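Endoglucanase (Humicola insolens, PDB 1DYS) hydrolyses internal beta-1,4-glucosidic linkages of cellulose, as a glycoside hydrolase family 6 endoglucanase with a role in recycling plant biomass. Local coordinates at residues N4-Y17 with F294-W308. Residues are numbered along the deposited sequence; the frame is centred on the assembly and turned at random.
Sequences NPFSGRTLLVNSDY and FTTNTNNPNVDAIVW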
ATOM      1  N   ASN A   4     -17.436  26.530  17.646  1.00 26.24           N
ATOM      2  CA  ASN A   4     -16.452  25.970  16.692  1.00 20.56           C
ATOM      3  C   ASN A   4     -15.420  25.327  17.588  1.00 18.81           C
ATOM      4  O   ASN A   4     -14.816  25.892  18.502  1.00 18.03           O
ATOM      5  CB  ASN A   4     -15.928  27.102  15.835  1.00 25.75           C
ATOM      6  CG  ASN A   4     -14.602  26.869  15.137  1.00 25.58           C
ATOM      7  OD1 ASN A   4     -14.099  25.745  15.157  1.00 18.12           O
ATOM      8  ND2 ASN A   4     -14.045  27.918  14.540  1.00 25.83           N
ATOM      9  N   PRO A   5     -15.158  24.044  17.384  1.00 18.82           N
ATOM     10  CA  PRO A   5     -14.222  23.314  18.229  1.00 21.77           C
ATOM     11  C   PRO A   5     -12.777  23.756  18.129  1.00 19.14           C
ATOM     12  O   PRO A   5     -11.930  23.389  18.956  1.00 20.12           O
ATOM     13  CB  PRO A   5     -14.383  21.830  17.866  1.00 22.32           C
ATOM     14  CG  PRO A   5     -15.167  21.862  16.594  1.00 27.04           C
ATOM     15  CD  PRO A   5     -15.827  23.208  16.396  1.00 23.52           C
ATOM     16  N   PHE A   6     -12.410  24.504  17.083  1.00 20.14           N
ATOM     17  CA  PHE A   6     -11.038  24.932  16.874  1.00 18.69           C
ATOM     18  C   PHE A   6     -10.775  26.295  17.547  1.00 21.14           C
ATOM     19  O   PHE A   6      -9.640  26.713  17.628  1.00 19.59           O
ATOM     20  CB  PHE A   6     -10.720  25.039  15.386  1.00 17.61           C
ATOM     21  CG  PHE A   6     -10.636  23.700  14.693  1.00 12.55           C
ATOM     22  CD1 PHE A   6     -11.771  23.086  14.164  1.00 17.74           C
ATOM     23  CD2 PHE A   6      -9.417  23.063  14.594  1.00 19.19           C
ATOM     24  CE1 PHE A   6     -11.693  21.864  13.520  1.00 19.08           C
ATOM     25  CE2 PHE A   6      -9.321  21.818  14.002  1.00 13.64           C
ATOM     26  CZ  PHE A   6     -10.461  21.245  13.462  1.00 17.40           C
ATOM     27  N   SER A   7     -11.850  26.986  17.888  1.00 24.32           N
ATOM     28  CA  SER A   7     -11.766  28.289  18.550  1.00 25.88           C
ATOM     29  C   SER A   7     -10.838  28.283  19.751  1.00 20.85           C
ATOM     30  O   SER A   7     -10.967  27.544  20.737  1.00 24.54           O
ATOM     31  CB  SER A   7     -13.172  28.705  19.025  1.00 26.78           C
ATOM     32  OG  SER A   7     -13.339  30.112  18.938  1.00 41.47           O
ATOM     33  N   GLY A   8      -9.800  29.118  19.687  1.00 26.40           N
ATOM     34  CA  GLY A   8      -8.797  29.271  20.693  1.00 24.54           C
ATOM     35  C   GLY A   8      -7.848  28.098  20.859  1.00 26.47           C
ATOM     36  O   GLY A   8      -7.035  28.063  21.774  1.00 27.08           O
ATOM     37  N   ARG A   9      -7.884  27.144  19.926  1.00 21.06           N
ATOM     38  CA  ARG A   9      -7.012  25.979  19.977  1.00 22.18           C
ATOM     39  C   ARG A   9      -5.966  26.016  18.871  1.00 18.93           C
ATOM     40  O   ARG A   9      -6.066  26.795  17.940  1.00 19.47           O
ATOM     41  CB  ARG A   9      -7.875  24.706  19.922  1.00 23.74           C
ATOM     42  CG  ARG A   9      -8.656  24.501  21.202  1.00 23.86           C
ATOM     43  CD  ARG A   9      -9.441  23.196  21.295  1.00 27.92           C
ATOM     44  NE  ARG A   9     -10.037  23.107  22.635  1.00 27.01           N
ATOM     45  CZ  ARG A   9     -11.327  23.037  22.917  1.00 37.53           C
ATOM     46  NH1 ARG A   9     -12.218  23.022  21.938  1.00 36.85           N
ATOM     47  NH2 ARG A   9     -11.687  22.967  24.199  1.00 32.23           N
ATOM     48  N   THR A  10      -4.947  25.171  18.967  1.00 24.28           N
ATOM     49  CA  THR A  10      -3.927  25.050  17.922  1.00 19.42           C
ATOM     50  C   THR A  10      -4.003  23.626  17.351  1.00 24.81           C
ATOM     51  O   THR A  10      -4.021  22.708  18.159  1.00 20.25           O
ATOM     52  CB  THR A  10      -2.516  25.244  18.480  1.00 26.72           C
ATOM     53  OG1 THR A  10      -2.417  24.589  19.755  1.00 25.66           O
ATOM     54  CG2 THR A  10      -2.264  26.742  18.675  1.00 28.94           C
ATOM     55  N   LEU A  11      -4.083  23.482  16.035  1.00 19.06           N
ATOM     56  CA  LEU A  11      -4.054  22.121  15.456  1.00 19.38           C
ATOM     57  C   LEU A  11      -2.705  21.495  15.757  1.00 14.73           C
ATOM     58  O   LEU A  11      -1.617  22.029  15.590  1.00 15.07           O
ATOM     59  CB  LEU A  11      -4.278  22.213  13.941  1.00 16.36           C
ATOM     60  CG  LEU A  11      -4.346  20.849  13.237  1.00 17.32           C
ATOM     61  CD1 LEU A  11      -5.426  19.906  13.762  1.00 18.77           C
ATOM     62  CD2 LEU A  11      -4.472  21.086  11.727  1.00 16.40           C
ATOM     63  N   LEU A  12      -2.727  20.265  16.320  1.00 16.75           N
ATOM     64  CA  LEU A  12      -1.510  19.625  16.779  1.00 13.59           C
ATOM     65  C   LEU A  12      -0.523  19.244  15.678  1.00 18.27           C
ATOM     66  O   LEU A  12      -0.952  18.743  14.639  1.00 16.05           O
ATOM     67  CB  LEU A  12      -1.864  18.401  17.644  1.00 14.84           C
ATOM     68  CG  LEU A  12      -0.691  17.651  18.292  1.00 19.82           C
ATOM     69  CD1 LEU A  12      -0.133  18.368  19.508  1.00 16.23           C
ATOM     70  CD2 LEU A  12      -1.126  16.240  18.666  1.00 21.50           C
ATOM     71  N   VAL A  13       0.762  19.479  15.946  1.00 18.01           N
ATOM     72  CA  VAL A  13       1.760  19.048  14.946  1.00 15.29           C
ATOM     73  C   VAL A  13       1.715  17.527  14.815  1.00 17.10           C
ATOM     74  O   VAL A  13       1.509  16.791  15.783  1.00 20.59           O
ATOM     75  CB  VAL A  13       3.165  19.512  15.367  1.00 16.36           C
ATOM     76  CG1 VAL A  13       4.271  18.661  14.767  1.00 25.91           C
ATOM     77  CG2 VAL A  13       3.399  21.002  15.051  1.00 20.83           C
ATOM     78  N   ASN A  14       1.921  17.015  13.606  1.00 15.04           N
ATOM     79  CA  ASN A  14       2.015  15.579  13.345  1.00 17.17           C
ATOM     80  C   ASN A  14       3.507  15.262  13.474  1.00 19.93           C
ATOM     81  O   ASN A  14       4.339  15.683  12.664  1.00 15.61           O
ATOM     82  CB  ASN A  14       1.432  15.256  11.981  1.00 14.05           C
ATOM     83  CG  ASN A  14       1.593  13.814  11.538  1.00 15.07           C
ATOM     84  OD1 ASN A  14       2.505  13.163  11.988  1.00 18.33           O
ATOM     85  ND2 ASN A  14       0.686  13.369  10.642  1.00 19.81           N
ATOM     86  N   SER A  15       3.916  14.508  14.499  1.00 16.93           N
ATOM     87  CA  SER A  15       5.316  14.220  14.735  1.00 19.54           C
ATOM     88  C   SER A  15       5.947  13.343  13.665  1.00 19.95           C
ATOM     89  O   SER A  15       7.144  13.524  13.391  1.00 19.84           O
ATOM     90  CB  SER A  15       5.517  13.603  16.122  1.00 23.25           C
ATOM     91  OG  SER A  15       4.644  12.493  16.249  1.00 23.52           O
ATOM     92  N   ASP A  16       5.168  12.438  13.070  1.00 20.02           N
ATOM     93  CA  ASP A  16       5.791  11.601  12.031  1.00 18.50           C
ATOM     94  C   ASP A  16       6.148  12.456  10.819  1.00 19.89           C
ATOM     95  O   ASP A  16       7.245  12.373  10.233  1.00 20.29           O
ATOM     96  CB  ASP A  16       4.840  10.475  11.664  1.00 21.86           C
ATOM     97  CG  ASP A  16       5.491   9.566  10.616  1.00 36.14           C
ATOM     98  OD1 ASP A  16       6.701   9.227  10.698  1.00 38.17           O
ATOM     99  OD2 ASP A  16       4.744   9.245   9.675  1.00 36.83           O
ATOM    100  N   TYR A  17       5.166  13.281  10.404  1.00 18.14           N
ATOM    101  CA  TYR A  17       5.407  14.189   9.297  1.00 16.72           C
ATOM    102  C   TYR A  17       6.552  15.133   9.572  1.00 15.19           C
ATOM    103  O   TYR A  17       7.443  15.430   8.765  1.00 16.05           O
ATOM    104  CB  TYR A  17       4.123  14.982   9.046  1.00 17.07           C
ATOM    105  CG  TYR A  17       4.105  15.983   7.931  1.00 13.43           C
ATOM    106  CD1 TYR A  17       4.689  15.756   6.692  1.00 13.11           C
ATOM    107  CD2 TYR A  17       3.465  17.210   8.135  1.00 16.87           C
ATOM    108  CE1 TYR A  17       4.607  16.716   5.693  1.00 13.74           C
ATOM    109  CE2 TYR A  17       3.388  18.177   7.141  1.00 16.10           C
ATOM    110  CZ  TYR A  17       3.965  17.907   5.932  1.00 13.11           C
ATOM    111  OH  TYR A  17       3.905  18.823   4.906  1.00 14.15           O
ATOM    112  N   PHE A 294      -2.912  26.353   9.495  1.00 15.74           N
ATOM    113  CA  PHE A 294      -4.130  26.377  10.260  1.00 18.02           C
ATOM    114  C   PHE A 294      -4.482  27.770  10.812  1.00 19.91           C
ATOM    115  O   PHE A 294      -3.653  28.448  11.389  1.00 19.02           O
ATOM    116  CB  PHE A 294      -4.035  25.366  11.416  1.00 18.48           C
ATOM    117  CG  PHE A 294      -4.997  25.674  12.538  1.00 18.57           C
ATOM    118  CD1 PHE A 294      -6.323  25.338  12.410  1.00 17.71           C
ATOM    119  CD2 PHE A 294      -4.589  26.312  13.698  1.00 20.19           C
ATOM    120  CE1 PHE A 294      -7.231  25.644  13.410  1.00 22.25           C
ATOM    121  CE2 PHE A 294      -5.481  26.611  14.708  1.00 17.34           C
ATOM    122  CZ  PHE A 294      -6.820  26.286  14.573  1.00 17.52           C
ATOM    123  N   THR A 295      -5.778  28.074  10.668  1.00 18.12           N
ATOM    124  CA  THR A 295      -6.332  29.302  11.231  1.00 19.71           C
ATOM    125  C   THR A 295      -7.844  29.195  11.332  1.00 18.88           C
ATOM    126  O   THR A 295      -8.476  28.506  10.514  1.00 20.71           O
ATOM    127  CB  THR A 295      -5.913  30.557  10.424  1.00 16.83           C
ATOM    128  OG1 THR A 295      -6.466  31.701  11.144  1.00 22.18           O
ATOM    129  CG2 THR A 295      -6.495  30.549   9.035  1.00 26.18           C
ATOM    130  N   THR A 296      -8.437  29.929  12.301  1.00 18.59           N
ATOM    131  CA  THR A 296      -9.884  29.994  12.384  1.00 19.93           C
ATOM    132  C   THR A 296     -10.366  31.325  11.782  1.00 22.13           C
ATOM    133  O   THR A 296     -11.568  31.553  11.652  1.00 20.87           O
ATOM    134  CB  THR A 296     -10.435  29.879  13.812  1.00 26.99           C
ATOM    135  OG1 THR A 296      -9.710  30.791  14.667  1.00 23.44           O
ATOM    136  CG2 THR A 296     -10.271  28.512  14.449  1.00 23.00           C
ATOM    137  N   ASN A 297      -9.418  32.136  11.331  1.00 24.08           N
ATOM    138  CA  ASN A 297      -9.731  33.422  10.648  1.00 23.19           C
ATOM    139  C   ASN A 297     -10.029  33.092   9.189  1.00 21.04           C
ATOM    140  O   ASN A 297      -9.223  33.292   8.271  1.00 25.87           O
ATOM    141  CB  ASN A 297      -8.495  34.303  10.741  1.00 28.03           C
ATOM    142  CG  ASN A 297      -8.103  34.850  12.091  1.00 44.66           C
ATOM    143  OD1 ASN A 297      -8.899  35.024  13.022  1.00 51.46           O
ATOM    144  ND2 ASN A 297      -6.813  35.175  12.252  1.00 44.39           N
ATOM    145  N   THR A 298     -11.192  32.517   8.927  1.00 22.06           N
ATOM    146  CA  THR A 298     -11.581  32.028   7.622  1.00 21.60           C
ATOM    147  C   THR A 298     -12.386  32.975   6.769  1.00 21.86           C
ATOM    148  O   THR A 298     -12.622  32.760   5.573  1.00 28.44           O
ATOM    149  CB  THR A 298     -12.403  30.715   7.810  1.00 20.07           C
ATOM    150  OG1 THR A 298     -13.643  31.076   8.428  1.00 20.59           O
ATOM    151  CG2 THR A 298     -11.618  29.763   8.692  1.00 17.68           C
ATOM    152  N   ASN A 299     -12.930  34.019   7.415  1.00 26.27           N
ATOM    153  CA  ASN A 299     -13.771  34.991   6.715  1.00 27.86           C
ATOM    154  C   ASN A 299     -14.958  34.346   6.038  1.00 27.60           C
ATOM    155  O   ASN A 299     -15.381  34.756   4.950  1.00 33.49           O
ATOM    156  CB  ASN A 299     -12.900  35.740   5.695  1.00 29.99           C
ATOM    157  CG  ASN A 299     -11.869  36.612   6.374  1.00 41.81           C
ATOM    158  OD1 ASN A 299     -10.695  36.628   5.999  1.00 53.74           O
ATOM    159  ND2 ASN A 299     -12.335  37.350   7.378  1.00 51.24           N
ATOM    160  N   ASN A 300     -15.505  33.280   6.626  1.00 25.75           N
ATOM    161  CA  ASN A 300     -16.649  32.564   6.117  1.00 27.94           C
ATOM    162  C   ASN A 300     -17.259  31.815   7.299  1.00 24.49           C
ATOM    163  O   ASN A 300     -16.635  30.984   7.919  1.00 23.71           O
ATOM    164  CB  ASN A 300     -16.263  31.605   4.983  1.00 27.27           C
ATOM    165  CG  ASN A 300     -17.432  30.858   4.413  1.00 21.67           C
ATOM    166  OD1 ASN A 300     -18.438  30.619   5.058  1.00 23.30           O
ATOM    167  ND2 ASN A 300     -17.344  30.446   3.132  1.00 22.06           N
ATOM    168  N   PRO A 301     -18.484  32.162   7.630  1.00 29.89           N
ATOM    169  CA  PRO A 301     -19.258  31.636   8.726  1.00 30.80           C
ATOM    170  C   PRO A 301     -19.435  30.122   8.687  1.00 30.75           C
ATOM    171  O   PRO A 301     -19.562  29.473   9.720  1.00 25.94           O
ATOM    172  CB  PRO A 301     -20.682  32.249   8.669  1.00 25.23           C
ATOM    173  CG  PRO A 301     -20.661  33.026   7.382  1.00 30.76           C
ATOM    174  CD  PRO A 301     -19.255  33.170   6.870  1.00 33.01           C
ATOM    175  N   ASN A 302     -19.482  29.584   7.472  1.00 23.27           N
ATOM    176  CA  ASN A 302     -19.658  28.165   7.250  1.00 20.97           C
ATOM    177  C   ASN A 302     -18.353  27.402   7.377  1.00 24.01           C
ATOM    178  O   ASN A 302     -18.403  26.182   7.225  1.00 20.89           O
ATOM    179  CB  ASN A 302     -20.155  27.977   5.800  1.00 25.19           C
ATOM    180  CG  ASN A 302     -21.423  28.802   5.569  1.00 27.19           C
ATOM    181  OD1 ASN A 302     -21.496  29.649   4.679  1.00 25.05           O
ATOM    182  ND2 ASN A 302     -22.411  28.489   6.384  1.00 24.65           N
ATOM    183  N   VAL A 303     -17.249  28.090   7.578  1.00 18.61           N
ATOM    184  CA  VAL A 303     -15.953  27.388   7.606  1.00 20.42           C
ATOM    185  C   VAL A 303     -15.332  27.561   8.987  1.00 24.90           C
ATOM    186  O   VAL A 303     -14.847  28.626   9.361  1.00 21.13           O
ATOM    187  CB  VAL A 303     -15.020  27.881   6.490  1.00 18.54           C
ATOM    188  CG1 VAL A 303     -13.697  27.099   6.514  1.00 18.31           C
ATOM    189  CG2 VAL A 303     -15.623  27.692   5.098  1.00 19.58           C
ATOM    190  N   ASP A 304     -15.376  26.505   9.804  1.00 19.18           N
ATOM    191  CA  ASP A 304     -14.757  26.485  11.095  1.00 15.86           C
ATOM    192  C   ASP A 304     -13.242  26.763  11.080  1.00 17.85           C
ATOM    193  O   ASP A 304     -12.668  27.429  11.941  1.00 20.58           O
ATOM    194  CB  ASP A 304     -14.914  25.142  11.834  1.00 19.27           C
ATOM    195  CG  ASP A 304     -16.276  24.918  12.450  1.00 22.98           C
ATOM    196  OD1 ASP A 304     -17.039  25.881  12.663  1.00 22.43           O
ATOM    197  OD2 ASP A 304     -16.614  23.747  12.749  1.00 18.86           O
ATOM    198  N   ALA A 305     -12.521  26.169  10.131  1.00 17.98           N
ATOM    199  CA  ALA A 305     -11.075  26.362  10.132  1.00 17.71           C
ATOM    200  C   ALA A 305     -10.442  25.936   8.817  1.00 19.11           C
ATOM    201  O   ALA A 305     -10.992  25.112   8.075  1.00 17.63           O
ATOM    202  CB  ALA A 305     -10.431  25.566  11.273  1.00 18.77           C
ATOM    203  N   ILE A 306      -9.316  26.565   8.531  1.00 18.04           N
ATOM    204  CA  ILE A 306      -8.441  26.089   7.455  1.00 15.41           C
ATOM    205  C   ILE A 306      -7.467  25.176   8.190  1.00 13.99           C
ATOM    206  O   ILE A 306      -7.011  25.528   9.279  1.00 17.21           O
ATOM    207  CB  ILE A 306      -7.683  27.203   6.687  1.00 17.17           C
ATOM    208  CG1 ILE A 306      -8.726  27.918   5.826  1.00 18.89           C
ATOM    209  CG2 ILE A 306      -6.531  26.599   5.876  1.00 15.71           C
ATOM    210  CD1 ILE A 306      -8.400  29.290   5.296  1.00 24.44           C
ATOM    211  N   VAL A 307      -7.293  23.932   7.738  1.00 14.07           N
ATOM    212  CA  VAL A 307      -6.383  22.977   8.341  1.00 16.02           C
ATOM    213  C   VAL A 307      -5.450  22.383   7.286  1.00 14.25           C
ATOM    214  O   VAL A 307      -5.552  22.691   6.073  1.00 12.07           O
ATOM    215  CB  VAL A 307      -7.171  21.809   9.027  1.00 10.04           C
ATOM    216  CG1 VAL A 307      -7.989  22.347  10.200  1.00 18.88           C
ATOM    217  CG2 VAL A 307      -8.051  21.143   7.967  1.00 15.95           C
ATOM    218  N   TRP A 308      -4.436  21.626   7.690  1.00 14.38           N
ATOM    219  CA  TRP A 308      -3.654  20.770   6.794  1.00 13.45           C
ATOM    220  C   TRP A 308      -4.000  19.307   7.159  1.00 12.10           C
ATOM    221  O   TRP A 308      -3.876  18.885   8.324  1.00 15.65           O
ATOM    222  CB  TRP A 308      -2.149  20.929   6.856  1.00 13.60           C
ATOM    223  CG  TRP A 308      -1.562  22.194   6.338  1.00 13.39           C
ATOM    224  CD1 TRP A 308      -2.218  23.318   5.976  1.00 15.59           C
ATOM    225  CD2 TRP A 308      -0.169  22.415   6.104  1.00 10.36           C
ATOM    226  NE1 TRP A 308      -1.309  24.267   5.509  1.00 15.23           N
ATOM    227  CE2 TRP A 308      -0.061  23.733   5.596  1.00 12.08           C
ATOM    228  CE3 TRP A 308       0.989  21.637   6.278  1.00 12.71           C
ATOM    229  CZ2 TRP A 308       1.204  24.263   5.300  1.00 14.21           C
ATOM    230  CZ3 TRP A 308       2.220  22.172   5.981  1.00 14.85           C
ATOM    231  CH2 TRP A 308       2.307  23.475   5.466  1.00 16.00           C
TER
HETATM  232  O   HOH W   1      -9.122  30.809  17.421  1.00 30.03           O
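D304 OD2 is gripped twice from outside the two segments, by a salt bridge from R214 and a hydrogen bond from the hydroxyl of Y178, and this fixed carboxylate is the platform on which N4 lies. The N4 amide stacks on it with the two planes only 9° apart, and CD of P5 closes in on OD2. With CG swung anti to the backbone N (chi1 160°), N4 uses both ends of its amide. ND2 donates to the backbone O of D304 (3.0 Å) along a rather bent line, while OD1 accepts from F6 N at 2.8 Å, closing an Asx turn. A leucine here would probably leave F6 N and D304 O without these mates and the N-terminal turn freer to shift.

Hydrophobic packing takes over from there, illustrating how a strand and the loop before it can pack on 294-308 mainly through side chains, without direct strand pairing. The methyl of A305 sits over one face of the F6 ring, 4.2 Å from CB to the centroid, and T296 CG2 presses on F6 CB at 3.6 Å. The F294 ring meets F6 obliquely, F294 CE1 lying 3.6 Å from F6 CD2, and takes L11 CB over its face in a CH-pi contact. L11 CD2 reaches on to V307 CB (3.9 Å). A water links G8 N to T296 OG1.

Farther along, the side chains of Y17 and W308 cross at about a right angle, with W308 CE3 at the edge of the Y17 ring; the Y17 hydroxyl bonds to G312 O, near the probable substrate-binding E314. Strands 10-11 and 303-307 are both terminal strands of the parallel sheet and do not pair with each other, so this packing spans the gap between them in the distorted beta/alpha barrel characteristic of family 6.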